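Local coordinates for protein gamma-resorcylate decarboxylase (Polaromonas, PDB 4QRO) that probably catalyses the non-oxidative decarboxylation of gamma-resorcylate to resorcinol, using an active-site manganese ion, at residues W181-P185 against T186-G190; T286-P289 against F290-D294; V138-Y141 against Y142-Q146; N60-A63 against V64-A68. All coordinates share one frame; numbering follows the deposited sequence.

Interaction 1 of 4, residues W181-P185 against T186-G190; sequences WLLGP and TWAFG. With 38L (2-nitrobenzene-1,3-diol), chain M.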
loop_
_atom_site.group_PDB
_atom_site.type_symbol
_atom_site.label_atom_id
_atom_site.label_comp_id
_atom_site.label_asym_id
_atom_site.label_seq_id
_atom_site.Cartn_x
_atom_site.Cartn_y
_atom_site.Cartn_z
ATOM N N TRP A 181 -9.318 -5.319 -12.789
ATOM C CA TRP A 181 -8.982 -3.920 -12.923
ATOM C C TRP A 181 -7.965 -3.441 -11.866
ATOM O O TRP A 181 -7.306 -2.416 -12.079
ATOM C CB TRP A 181 -10.268 -3.054 -12.903
ATOM C CG TRP A 181 -11.032 -3.080 -11.603
ATOM C CD1 TRP A 181 -12.001 -3.981 -11.229
ATOM C CD2 TRP A 181 -10.913 -2.154 -10.516
ATOM N NE1 TRP A 181 -12.478 -3.677 -9.980
ATOM C CE2 TRP A 181 -11.824 -2.572 -9.508
ATOM C CE3 TRP A 181 -10.120 -1.028 -10.285
ATOM C CZ2 TRP A 181 -11.981 -1.880 -8.313
ATOM C CZ3 TRP A 181 -10.276 -0.340 -9.096
ATOM C CH2 TRP A 181 -11.199 -0.775 -8.118
ATOM N N LEU A 182 -7.829 -4.180 -10.756
ATOM C CA LEU A 182 -6.921 -3.798 -9.680
ATOM C C LEU A 182 -5.515 -4.357 -9.929
ATOM O O LEU A 182 -4.585 -3.965 -9.261
ATOM C CB LEU A 182 -7.428 -4.287 -8.326
ATOM C CG LEU A 182 -8.524 -3.415 -7.714
ATOM C CD1 LEU A 182 -9.285 -4.163 -6.620
ATOM C CD2 LEU A 182 -7.944 -2.116 -7.205
ATOM N N LEU A 183 -5.384 -5.307 -10.846
ATOM C CA LEU A 183 -4.054 -5.873 -11.141
ATOM C C LEU A 183 -3.224 -4.856 -11.883
ATOM O O LEU A 183 -3.744 -3.877 -12.419
ATOM C CB LEU A 183 -4.152 -7.151 -11.964
ATOM C CG LEU A 183 -4.881 -8.337 -11.342
ATOM C CD1 LEU A 183 -5.106 -9.407 -12.413
ATOM C CD2 LEU A 183 -4.136 -8.893 -10.119
ATOM N N GLY A 184 -1.922 -5.068 -11.918
ATOM C CA GLY A 184 -1.056 -4.194 -12.681
ATOM C C GLY A 184 -0.838 -2.885 -11.935
ATOM O O GLY A 184 -0.917 -2.855 -10.678
ATOM N N PRO A 185 -0.575 -1.800 -12.673
ATOM C CA PRO A 185 -0.195 -0.537 -12.002
ATOM C C PRO A 185 -1.288 0.105 -11.136
ATOM O O PRO A 185 -0.983 0.935 -10.283
ATOM C CB PRO A 185 0.175 0.391 -13.180
ATOM C CG PRO A 185 -0.569 -0.175 -14.347
ATOM C CD PRO A 185 -0.554 -1.658 -14.149
ATOM N N THR A 186 -2.546 -0.226 -11.360
ATOM C CA THR A 186 -3.626 0.335 -10.530
ATOM C C THR A 186 -3.397 0.159 -9.017
ATOM O O THR A 186 -3.630 1.090 -8.240
ATOM C CB THR A 186 -4.980 -0.297 -10.940
ATOM O OG1 THR A 186 -5.226 -0.025 -12.323
ATOM C CG2 THR A 186 -6.123 0.268 -10.138
ATOM N N TRP A 187 -2.921 -1.024 -8.625
ATOM C CA TRP A 187 -2.754 -1.404 -7.230
ATOM C C TRP A 187 -1.838 -2.620 -6.966
ATOM O O TRP A 187 -0.928 -2.568 -6.123
ATOM C CB TRP A 187 -4.150 -1.659 -6.557
ATOM C CG TRP A 187 -3.967 -1.828 -5.082
ATOM C CD1 TRP A 187 -3.793 -2.981 -4.402
ATOM C CD2 TRP A 187 -3.815 -0.771 -4.133
ATOM N NE1 TRP A 187 -3.576 -2.715 -3.065
ATOM C CE2 TRP A 187 -3.595 -1.359 -2.880
ATOM C CE3 TRP A 187 -3.877 0.629 -4.223
ATOM C CZ2 TRP A 187 -3.425 -0.600 -1.718
ATOM C CZ3 TRP A 187 -3.735 1.372 -3.067
ATOM C CH2 TRP A 187 -3.484 0.756 -1.833
ATOM N N ALA A 188 -2.104 -3.747 -7.623
ATOM C CA ALA A 188 -1.430 -4.995 -7.276
ATOM C C ALA A 188 0.093 -4.934 -7.433
ATOM O O ALA A 188 0.806 -5.504 -6.619
ATOM C CB ALA A 188 -1.982 -6.154 -8.084
ATOM N N PHE A 189 0.578 -4.273 -8.482
ATOM C CA PHE A 189 2.042 -3.983 -8.643
ATOM C C PHE A 189 2.665 -3.379 -7.382
ATOM O O PHE A 189 3.733 -3.793 -6.942
ATOM C CB PHE A 189 2.244 -2.944 -9.765
ATOM C CG PHE A 189 2.424 -3.519 -11.146
ATOM C CD1 PHE A 189 2.278 -4.882 -11.420
ATOM C CD2 PHE A 189 2.758 -2.666 -12.181
ATOM C CE1 PHE A 189 2.482 -5.365 -12.698
ATOM C CE2 PHE A 189 2.932 -3.141 -13.464
ATOM C CZ PHE A 189 2.786 -4.489 -13.723
ATOM N N GLY A 190 1.981 -2.394 -6.803
ATOM C CA GLY A 190 2.522 -1.654 -5.674
ATOM C C GLY A 190 2.555 -2.495 -4.402
ATOM O O GLY A 190 3.575 -2.510 -3.697
HETATM O OAK 38L M . 5.806 0.094 -14.001
HETATM N NAG 38L M . 4.677 0.151 -14.404
HETATM O OAJ 38L M . 3.819 0.643 -13.672
HETATM C CAA 38L M . 4.373 -0.341 -15.698
HETATM C CAF 38L M . 3.047 -0.293 -16.116
HETATM O OAH 38L M . 2.258 0.752 -15.736
HETATM C CAE 38L M . 2.523 -1.304 -16.921
HETATM C CAD 38L M . 3.335 -2.343 -17.361
HETATM C CAC 38L M . 4.701 -2.308 -17.090
HETATM C CAB 38L M . 5.228 -1.288 -16.299
HETATM O OAI 38L M . 6.581 -1.236 -16.102
HETATM O O HOH W 1 -8.097 -0.231 -13.513
HETATM O O HOH W 2 -3.946 -1.709 -13.869
HETATM O O HOH W 3 0.504 -0.095 -8.101
#

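Interaction 2 of 4, residues T286-P289 against F290-D294; sequences TDWP and FENID. With MN (manganese (II) ion), chain K; 38L (2-nitrobenzene-1,3-diol), chain M; ACT (acetate ion), chain L.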
loop_
_atom_site.group_PDB
_atom_site.type_symbol
_atom_site.label_atom_id
_atom_site.label_comp_id
_atom_site.label_asym_id
_atom_site.label_seq_id
_atom_site.Cartn_x
_atom_site.Cartn_y
_atom_site.Cartn_z
ATOM N N THR A 286 10.109 8.292 -15.606
ATOM C CA THR A 286 8.875 8.450 -16.336
ATOM C C THR A 286 8.010 7.182 -16.390
ATOM O O THR A 286 6.786 7.287 -16.289
ATOM C CB THR A 286 9.145 8.929 -17.786
ATOM O OG1 THR A 286 9.759 7.875 -18.519
ATOM C CG2 THR A 286 10.050 10.135 -17.819
ATOM N N ASP A 287 8.635 5.993 -16.525
ATOM C CA ASP A 287 7.938 4.739 -16.862
ATOM C C ASP A 287 7.516 4.664 -18.344
ATOM O O ASP A 287 6.648 3.888 -18.700
ATOM C CB ASP A 287 6.730 4.506 -15.966
ATOM C CG ASP A 287 6.502 3.030 -15.646
ATOM O OD1 ASP A 287 7.230 2.131 -16.169
ATOM O OD2 ASP A 287 5.579 2.782 -14.842
ATOM N N TRP A 288 8.139 5.470 -19.181
ATOM C CA TRP A 288 7.992 5.325 -20.617
ATOM C C TRP A 288 8.315 3.879 -20.936
ATOM O O TRP A 288 9.288 3.343 -20.394
ATOM C CB TRP A 288 8.916 6.280 -21.356
ATOM C CG TRP A 288 8.912 6.154 -22.855
ATOM C CD1 TRP A 288 9.853 5.480 -23.619
ATOM C CD2 TRP A 288 7.983 6.725 -23.783
ATOM N NE1 TRP A 288 9.554 5.603 -24.942
ATOM C CE2 TRP A 288 8.411 6.351 -25.086
ATOM C CE3 TRP A 288 6.815 7.481 -23.651
ATOM C CZ2 TRP A 288 7.731 6.757 -26.254
ATOM C CZ3 TRP A 288 6.129 7.890 -24.830
ATOM C CH2 TRP A 288 6.592 7.510 -26.103
ATOM N N PRO A 289 7.500 3.241 -21.793
ATOM C CA PRO A 289 6.419 3.782 -22.621
ATOM C C PRO A 289 5.009 3.568 -22.102
ATOM O O PRO A 289 4.026 3.837 -22.825
ATOM C CB PRO A 289 6.618 3.043 -23.940
ATOM C CG PRO A 289 7.045 1.697 -23.492
ATOM C CD PRO A 289 7.913 1.910 -22.281
ATOM N N PHE A 290 4.907 3.146 -20.849
ATOM C CA PHE A 290 3.610 2.863 -20.233
ATOM C C PHE A 290 2.981 4.155 -19.731
ATOM O O PHE A 290 1.742 4.222 -19.525
ATOM C CB PHE A 290 3.776 1.819 -19.110
ATOM C CG PHE A 290 4.381 0.529 -19.585
ATOM C CD1 PHE A 290 3.629 -0.375 -20.290
ATOM C CD2 PHE A 290 5.733 0.244 -19.365
ATOM C CE1 PHE A 290 4.194 -1.542 -20.771
ATOM C CE2 PHE A 290 6.306 -0.935 -19.836
ATOM C CZ PHE A 290 5.527 -1.828 -20.524
ATOM N N GLU A 291 3.843 5.148 -19.495
ATOM C CA GLU A 291 3.461 6.539 -19.300
ATOM C C GLU A 291 4.136 7.401 -20.351
ATOM O O GLU A 291 5.247 7.073 -20.820
ATOM C CB GLU A 291 3.945 7.060 -17.952
ATOM C CG GLU A 291 3.504 6.262 -16.767
ATOM C CD GLU A 291 2.035 6.401 -16.502
ATOM O OE1 GLU A 291 1.407 7.339 -17.059
ATOM O OE2 GLU A 291 1.525 5.547 -15.762
ATOM N N ASN A 292 3.491 8.509 -20.696
ATOM C CA ASN A 292 4.064 9.498 -21.621
ATOM C C ASN A 292 5.198 10.294 -21.011
ATOM O O ASN A 292 5.112 10.737 -19.855
ATOM C CB ASN A 292 3.015 10.509 -22.097
ATOM C CG ASN A 292 2.194 10.022 -23.279
ATOM O OD1 ASN A 292 2.220 8.835 -23.650
ATOM N ND2 ASN A 292 1.483 10.948 -23.902
ATOM N N ILE A 293 6.265 10.469 -21.789
ATOM C CA ILE A 293 7.346 11.365 -21.444
ATOM C C ILE A 293 6.827 12.787 -21.190
ATOM O O ILE A 293 7.222 13.409 -20.202
ATOM C CB ILE A 293 8.465 11.354 -22.515
ATOM C CG1 ILE A 293 9.235 10.030 -22.458
ATOM C CG2 ILE A 293 9.434 12.522 -22.305
ATOM C CD1 ILE A 293 9.987 9.698 -23.732
ATOM N N ASP A 294 5.928 13.307 -22.029
ATOM C CA ASP A 294 5.473 14.697 -21.827
ATOM C C ASP A 294 4.666 14.874 -20.529
ATOM O O ASP A 294 4.829 15.885 -19.829
ATOM C CB ASP A 294 4.753 15.299 -23.062
ATOM C CG ASP A 294 3.445 14.589 -23.434
ATOM O OD1 ASP A 294 3.115 13.527 -22.874
ATOM O OD2 ASP A 294 2.749 15.111 -24.336
HETATM MN MN MN K . 7.823 0.301 -15.183
HETATM O OAK 38L M . 5.806 0.094 -14.001
HETATM N NAG 38L M . 4.677 0.151 -14.404
HETATM O OAJ 38L M . 3.819 0.643 -13.672
HETATM C CAA 38L M . 4.373 -0.341 -15.698
HETATM C CAF 38L M . 3.047 -0.293 -16.116
HETATM O OAH 38L M . 2.258 0.752 -15.736
HETATM C CAE 38L M . 2.523 -1.304 -16.921
HETATM C CAD 38L M . 3.335 -2.343 -17.361
HETATM C CAC 38L M . 4.701 -2.308 -17.090
HETATM C CAB 38L M . 5.228 -1.288 -16.299
HETATM O OAI 38L M . 6.581 -1.236 -16.102
HETATM C C ACT L . 5.041 11.860 -25.396
HETATM O O ACT L . 5.442 11.389 -24.326
HETATM O OXT ACT L . 5.091 13.093 -25.589
HETATM C CH3 ACT L . 4.499 10.928 -26.447
HETATM O O HOH W 4 2.907 3.425 -14.448
#

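Interaction 3 of 4, residues V138-Y141 against Y142-Q146; sequences VPLY and YDMAQ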
loop_
_atom_site.group_PDB
_atom_site.type_symbol
_atom_site.label_atom_id
_atom_site.label_comp_id
_atom_site.label_asym_id
_atom_site.label_seq_id
_atom_site.Cartn_x
_atom_site.Cartn_y
_atom_site.Cartn_z
ATOM N N VAL A 138 7.522 -22.794 -4.775
ATOM C CA VAL A 138 7.149 -21.448 -4.377
ATOM C C VAL A 138 7.884 -20.402 -5.200
ATOM O O VAL A 138 9.002 -20.651 -5.694
ATOM C CB VAL A 138 7.462 -21.199 -2.882
ATOM C CG1 VAL A 138 6.633 -22.134 -2.018
ATOM C CG2 VAL A 138 8.958 -21.351 -2.576
ATOM N N PRO A 139 7.281 -19.206 -5.297
ATOM C CA PRO A 139 7.999 -18.052 -5.844
ATOM C C PRO A 139 9.242 -17.638 -5.024
ATOM O O PRO A 139 9.291 -17.730 -3.784
ATOM C CB PRO A 139 6.937 -16.938 -5.865
ATOM C CG PRO A 139 5.865 -17.370 -4.923
ATOM C CD PRO A 139 5.885 -18.874 -4.914
ATOM N N LEU A 140 10.240 -17.155 -5.750
ATOM C CA LEU A 140 11.514 -16.860 -5.199
ATOM C C LEU A 140 11.620 -15.357 -4.904
ATOM O O LEU A 140 11.548 -14.535 -5.818
ATOM C CB LEU A 140 12.561 -17.302 -6.203
ATOM C CG LEU A 140 12.619 -18.816 -6.458
ATOM C CD1 LEU A 140 13.612 -19.042 -7.581
ATOM C CD2 LEU A 140 13.073 -19.611 -5.235
ATOM N N TYR A 141 11.723 -15.035 -3.623
ATOM C CA TYR A 141 11.982 -13.696 -3.145
ATOM C C TYR A 141 13.425 -13.573 -2.690
ATOM O O TYR A 141 14.000 -14.486 -2.116
ATOM C CB TYR A 141 11.026 -13.363 -1.988
ATOM C CG TYR A 141 9.597 -13.210 -2.449
ATOM C CD1 TYR A 141 8.750 -14.318 -2.594
ATOM C CD2 TYR A 141 9.098 -11.956 -2.782
ATOM C CE1 TYR A 141 7.438 -14.159 -3.058
ATOM C CE2 TYR A 141 7.810 -11.791 -3.250
ATOM C CZ TYR A 141 6.980 -12.885 -3.376
ATOM O OH TYR A 141 5.689 -12.678 -3.819
ATOM N N TYR A 142 13.961 -12.363 -2.791
ATOM C CA TYR A 142 15.419 -12.165 -2.698
ATOM C C TYR A 142 15.920 -11.900 -1.269
ATOM O O TYR A 142 17.086 -11.647 -1.078
ATOM C CB TYR A 142 15.878 -11.127 -3.736
ATOM C CG TYR A 142 15.254 -11.400 -5.092
ATOM C CD1 TYR A 142 15.269 -12.689 -5.638
ATOM C CD2 TYR A 142 14.647 -10.385 -5.835
ATOM C CE1 TYR A 142 14.690 -12.962 -6.871
ATOM C CE2 TYR A 142 14.059 -10.649 -7.071
ATOM C CZ TYR A 142 14.087 -11.950 -7.589
ATOM O OH TYR A 142 13.504 -12.237 -8.810
ATOM N N ASP A 143 15.032 -12.016 -0.276
ATOM C CA ASP A 143 15.433 -12.113 1.122
ATOM C C ASP A 143 15.895 -13.514 1.479
ATOM O O ASP A 143 16.609 -13.673 2.463
ATOM C CB ASP A 143 14.292 -11.728 2.070
ATOM C CG ASP A 143 13.053 -12.575 1.849
ATOM O OD1 ASP A 143 12.456 -12.458 0.768
ATOM O OD2 ASP A 143 12.677 -13.349 2.747
ATOM N N MET A 144 15.479 -14.519 0.704
ATOM C CA MET A 144 15.777 -15.931 1.032
ATOM C C MET A 144 17.296 -16.141 1.064
ATOM O O MET A 144 18.022 -15.505 0.308
ATOM C CB MET A 144 15.112 -16.895 0.041
ATOM C CG MET A 144 13.582 -16.858 0.026
ATOM S SD MET A 144 12.907 -17.642 -1.486
ATOM C CE MET A 144 11.170 -17.824 -1.093
ATOM N N ALA A 145 17.754 -17.045 1.935
ATOM C CA ALA A 145 19.183 -17.188 2.256
ATOM C C ALA A 145 20.099 -17.416 1.047
ATOM O O ALA A 145 21.252 -16.948 1.022
ATOM C CB ALA A 145 19.365 -18.322 3.264
ATOM N N GLN A 146 19.605 -18.139 0.051
ATOM C CA GLN A 146 20.435 -18.455 -1.112
ATOM C C GLN A 146 20.869 -17.184 -1.889
ATOM O O GLN A 146 21.868 -17.222 -2.611
ATOM C CB GLN A 146 19.783 -19.546 -2.007
ATOM C CG GLN A 146 18.517 -19.151 -2.797
ATOM C CD GLN A 146 17.213 -19.400 -2.066
ATOM O OE1 GLN A 146 17.159 -19.381 -0.836
ATOM N NE2 GLN A 146 16.144 -19.610 -2.827
#

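Interaction 4 of 4, residues N60-A63 against V64-A68; sequences NAPA and VQAIA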
loop_
_atom_site.group_PDB
_atom_site.type_symbol
_atom_site.label_atom_id
_atom_site.label_comp_id
_atom_site.label_asym_id
_atom_site.label_seq_id
_atom_site.Cartn_x
_atom_site.Cartn_y
_atom_site.Cartn_z
ATOM N N ASN A 60 11.534 -4.921 -20.412
ATOM C CA ASN A 60 10.156 -4.873 -19.938
ATOM C C ASN A 60 9.844 -6.026 -18.955
ATOM O O ASN A 60 10.737 -6.789 -18.599
ATOM C CB ASN A 60 9.182 -4.818 -21.120
ATOM C CG ASN A 60 9.187 -6.066 -21.959
ATOM O OD1 ASN A 60 10.241 -6.660 -22.219
ATOM N ND2 ASN A 60 8.009 -6.436 -22.455
ATOM N N ALA A 61 8.607 -6.091 -18.469
ATOM C CA ALA A 61 8.256 -6.956 -17.326
ATOM C C ALA A 61 7.197 -7.976 -17.739
ATOM O O ALA A 61 6.416 -7.698 -18.643
ATOM C CB ALA A 61 7.728 -6.107 -16.186
ATOM N N PRO A 62 7.175 -9.166 -17.103
ATOM C CA PRO A 62 8.160 -9.697 -16.139
ATOM C C PRO A 62 9.435 -10.187 -16.816
ATOM O O PRO A 62 10.470 -10.379 -16.153
ATOM C CB PRO A 62 7.417 -10.853 -15.464
ATOM C CG PRO A 62 6.263 -11.190 -16.345
ATOM C CD PRO A 62 6.017 -10.060 -17.288
ATOM N N ALA A 63 9.355 -10.436 -18.120
ATOM C CA ALA A 63 10.517 -10.890 -18.918
ATOM C C ALA A 63 11.277 -12.041 -18.245
ATOM O O ALA A 63 10.719 -13.137 -18.071
ATOM C CB ALA A 63 11.432 -9.712 -19.252
ATOM N N VAL A 64 12.508 -11.808 -17.803
ATOM C CA VAL A 64 13.361 -12.900 -17.324
ATOM C C VAL A 64 12.812 -13.547 -16.059
ATOM O O VAL A 64 12.994 -14.742 -15.847
ATOM C CB VAL A 64 14.826 -12.440 -17.150
ATOM C CG1 VAL A 64 15.696 -13.538 -16.563
ATOM C CG2 VAL A 64 15.385 -11.992 -18.500
ATOM N N GLN A 65 12.082 -12.780 -15.255
ATOM C CA GLN A 65 11.535 -13.292 -14.003
ATOM C C GLN A 65 10.418 -14.329 -14.154
ATOM O O GLN A 65 10.021 -14.985 -13.154
ATOM C CB GLN A 65 11.041 -12.137 -13.145
ATOM C CG GLN A 65 12.167 -11.421 -12.415
ATOM C CD GLN A 65 13.126 -10.685 -13.319
ATOM O OE1 GLN A 65 12.768 -9.679 -13.887
ATOM N NE2 GLN A 65 14.376 -11.180 -13.436
ATOM N N ALA A 66 9.887 -14.441 -15.377
ATOM C CA ALA A 66 8.823 -15.385 -15.678
ATOM C C ALA A 66 9.366 -16.599 -16.475
ATOM O O ALA A 66 8.612 -17.452 -16.874
ATOM C CB ALA A 66 7.699 -14.692 -16.449
ATOM N N ILE A 67 10.669 -16.687 -16.686
ATOM C CA ILE A 67 11.225 -17.819 -17.421
ATOM C C ILE A 67 11.661 -18.908 -16.422
ATOM O O ILE A 67 12.699 -18.813 -15.764
ATOM C CB ILE A 67 12.358 -17.363 -18.332
ATOM C CG1 ILE A 67 11.824 -16.332 -19.361
ATOM C CG2 ILE A 67 13.011 -18.585 -19.000
ATOM C CD1 ILE A 67 12.941 -15.673 -20.146
ATOM N N ALA A 68 10.854 -19.953 -16.334
ATOM C CA ALA A 68 10.943 -20.901 -15.224
ATOM C C ALA A 68 12.090 -21.886 -15.364
ATOM O O ALA A 68 12.533 -22.469 -14.380
ATOM C CB ALA A 68 9.639 -21.619 -15.064
#

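Interaction 1 of 4, residues W181-P185 against T186-G190
Phe-189 lays one face of its ring over the backbone of Gly-184. This is a CH-pi contact: Gly-184 CA sits 3.7 Å from the ring centroid, 13° off the ring normal. Pro-185 joins on the same face, off-centre, with its CD 3.8 Å from Phe-189 CE2. The edge of the ring is turned to the nitro oxygen OAJ of the bound 2-nitroresorcinol. Pro-185 also lines this pocket, its CG 3.3 Å from the inhibitor's OAH. With an alanine at Phe-189, Gly-184 CA and Pro-185 CD would probably lose the ring they pack on, and a gap would open beside the nitro group.

Backbone bonds close the turn. Phe-189 N donates to Gly-184 O at 3.0 Å. Ala-188 N donates to Leu-182 O at 3.0 Å. Trp-187 occupies the N-cap position.

Apolar side chains also meet. Leu-182 CD2 lies 3.9 Å from Trp-187 CB, the two side chains running side by side. The CB of Ala-188 meets Leu-183.

Two waters bridge Thr-186 OG1 to the backbone. One joins it to Trp-181 O, and a second links it to Leu-183 O. Thr-186 OG1 sits beside the backbone N (chi1 -59°), where it also bonds Arg-233 of the second subunit.

The turn lies in the loop between strand 161-164 and helix 188-202, at the start of that helix. Trp-187 NE1 bonds Gln-191 of the second subunit, placing the start of this helix at the dimer interface.

Interaction 2 of 4, residues T286-P289 against F290-D294
Trp-288 offers one face of its indole to Ile-293, whose CD1 stands 3.8 Å from the centroid of the five-membered ring. Pro-289 CB lies over the opposite face, and Asn-292 CA meets the ring edge. Trp-288 CG points anti to the backbone N (chi1 176°), which carries the ring to Ile-293.

The peptide bond before Pro-289 is cis. Asp-287 O accepts two backbone bonds beyond it: Phe-290 N at 2.9 Å, on a lone pair in the carbonyl plane, and Glu-291 N at 3.2 Å, from well above that plane. This turn follows strand 282-283, consistent with the last strand of the (beta/alpha)8 barrel of amidohydrolases, whose C-terminal end holds the metal-binding aspartate. Asp-287 OD1 binds manganese at 2.2 Å, alongside Glu-8, His-10, His-164 and the inhibitor's OAK and OAI. Asp-287 OD2 bonds His-218.

One face of the Phe-290 ring lies against the inhibitor ring, nearly parallel to it, with CAC over its centre and 3.5 Å from Phe-290 CE2. If Phe-290 were a serine, the inhibitor ring is likely to be freer to tilt on that side.

Glu-291 packs its CG 3.8 Å from Asp-287 CB. Its OE2 bonds Asn-234 N of the second subunit. Where helix 293-302 begins, an acetate ion, probably from the crystallisation liquor, accepts a bond from Asp-294 N at 3.0 Å.

Interaction 3 of 4, residues V138-Y141 against Y142-Q146
Tyr-141 and Met-144 carry most of this turn, with Leu-140 beside them. The backbone of Tyr-141 faces Met-144 twice. Met-144 N donates to Tyr-141 O at 3.2 Å, which makes residues 141-144 a beta turn. In return, Tyr-141 N makes a weak bond to Met-144 SD at 3.6 Å. The methionine chain is extended beyond CG (chi2 163°, chi3 167°). This lets SD and CE reach past Tyr-141 O and N to Pro-139 O. Its CG passes 3.2 Å from Tyr-141 O, and its CE ends 3.3 Å from Pro-139 O.

Leu-140 adds apolar contact. Its CD2 lies 4.2 Å from Met-144 SD. It also meets Gln-146 NE2, the two side chains crossing at about a right angle.

Asp-143 OD1 also approaches Tyr-141 CB at 3.2 Å. This carboxylate forms a salt bridge with Arg-199, and its OD2 bonds His-179 of the second subunit. Arg-199 also makes a cation-pi contact with the Tyr-141 ring, whose OH bonds Glu-192.

The turn belongs to the loop between strand 125-128 and helix 148-157. Glu-192, His-196 and Arg-199 tie it to helix 188-202.

Interaction 4 of 4, residues N60-A63 against V64-A68
Val-64 lies in a short 3-10 turn that folds back on Ala-63 and Pro-62. Its CG1 lies anti to the backbone N (chi1 176°), while CG2 stands beside that N and closer to Ala-63. The side chain packs on Ala-73 of helix 70-90. Its backbone O accepts a bond from Gln-104 NE2.

Gln-65 comes next. Its N donates to Pro-62 O at 3.0 Å, with an N-H...O angle of 147°. The side chain bends at chi2 (67°), bringing OE1 round to the neighbourhood of Pro-62 O. These are two acceptors and do not bond each other. OE1 instead accepts from Asn-128 N, at the end of strand 125-128.

The pattern is that of a 3-10 turn, with each N bonded to the carbonyl three residues back. It lies in the loop between strand 52-59 and helix 70-90, just after a cis peptide bond before Pro-62. Ala-63, where the chain turns into it, has a positive phi.

Ala-66 repeats the step. Its N donates to Ala-63 O at 3.1 Å. Ala-66 CB lies 3.8 Å from Pro-62 CG, and the same methyl touches Gln-132.

Ile-67 N continues the series by bonding Val-64 O at 3.1 Å. Its CG1 passes 3.6 Å from Ala-63 O. The side chain packs on Arg-72, Ala-73 and Thr-76 of helix 70-90.

How the interactions relate
Interactions 1 and 2 both line the pocket of the bound 2-nitroresorcinol, and their nearest atoms are about 6 Å apart. Of the two, interaction 2 also supplies a manganese ligand. The second subunit touches both and adds Arg-229 and Asn-234 to the same site. Interaction 4 does not touch the inhibitor: the Pro-62 side chain is about 8 Å from it and about 11 Å from the manganese. It meets interaction 3 where Tyr-142 OH packs 3.9 Å from Gln-65 CG. Interaction 3 is remote from interaction 2, their centres being about 31 Å apart, but it too reaches the second subunit.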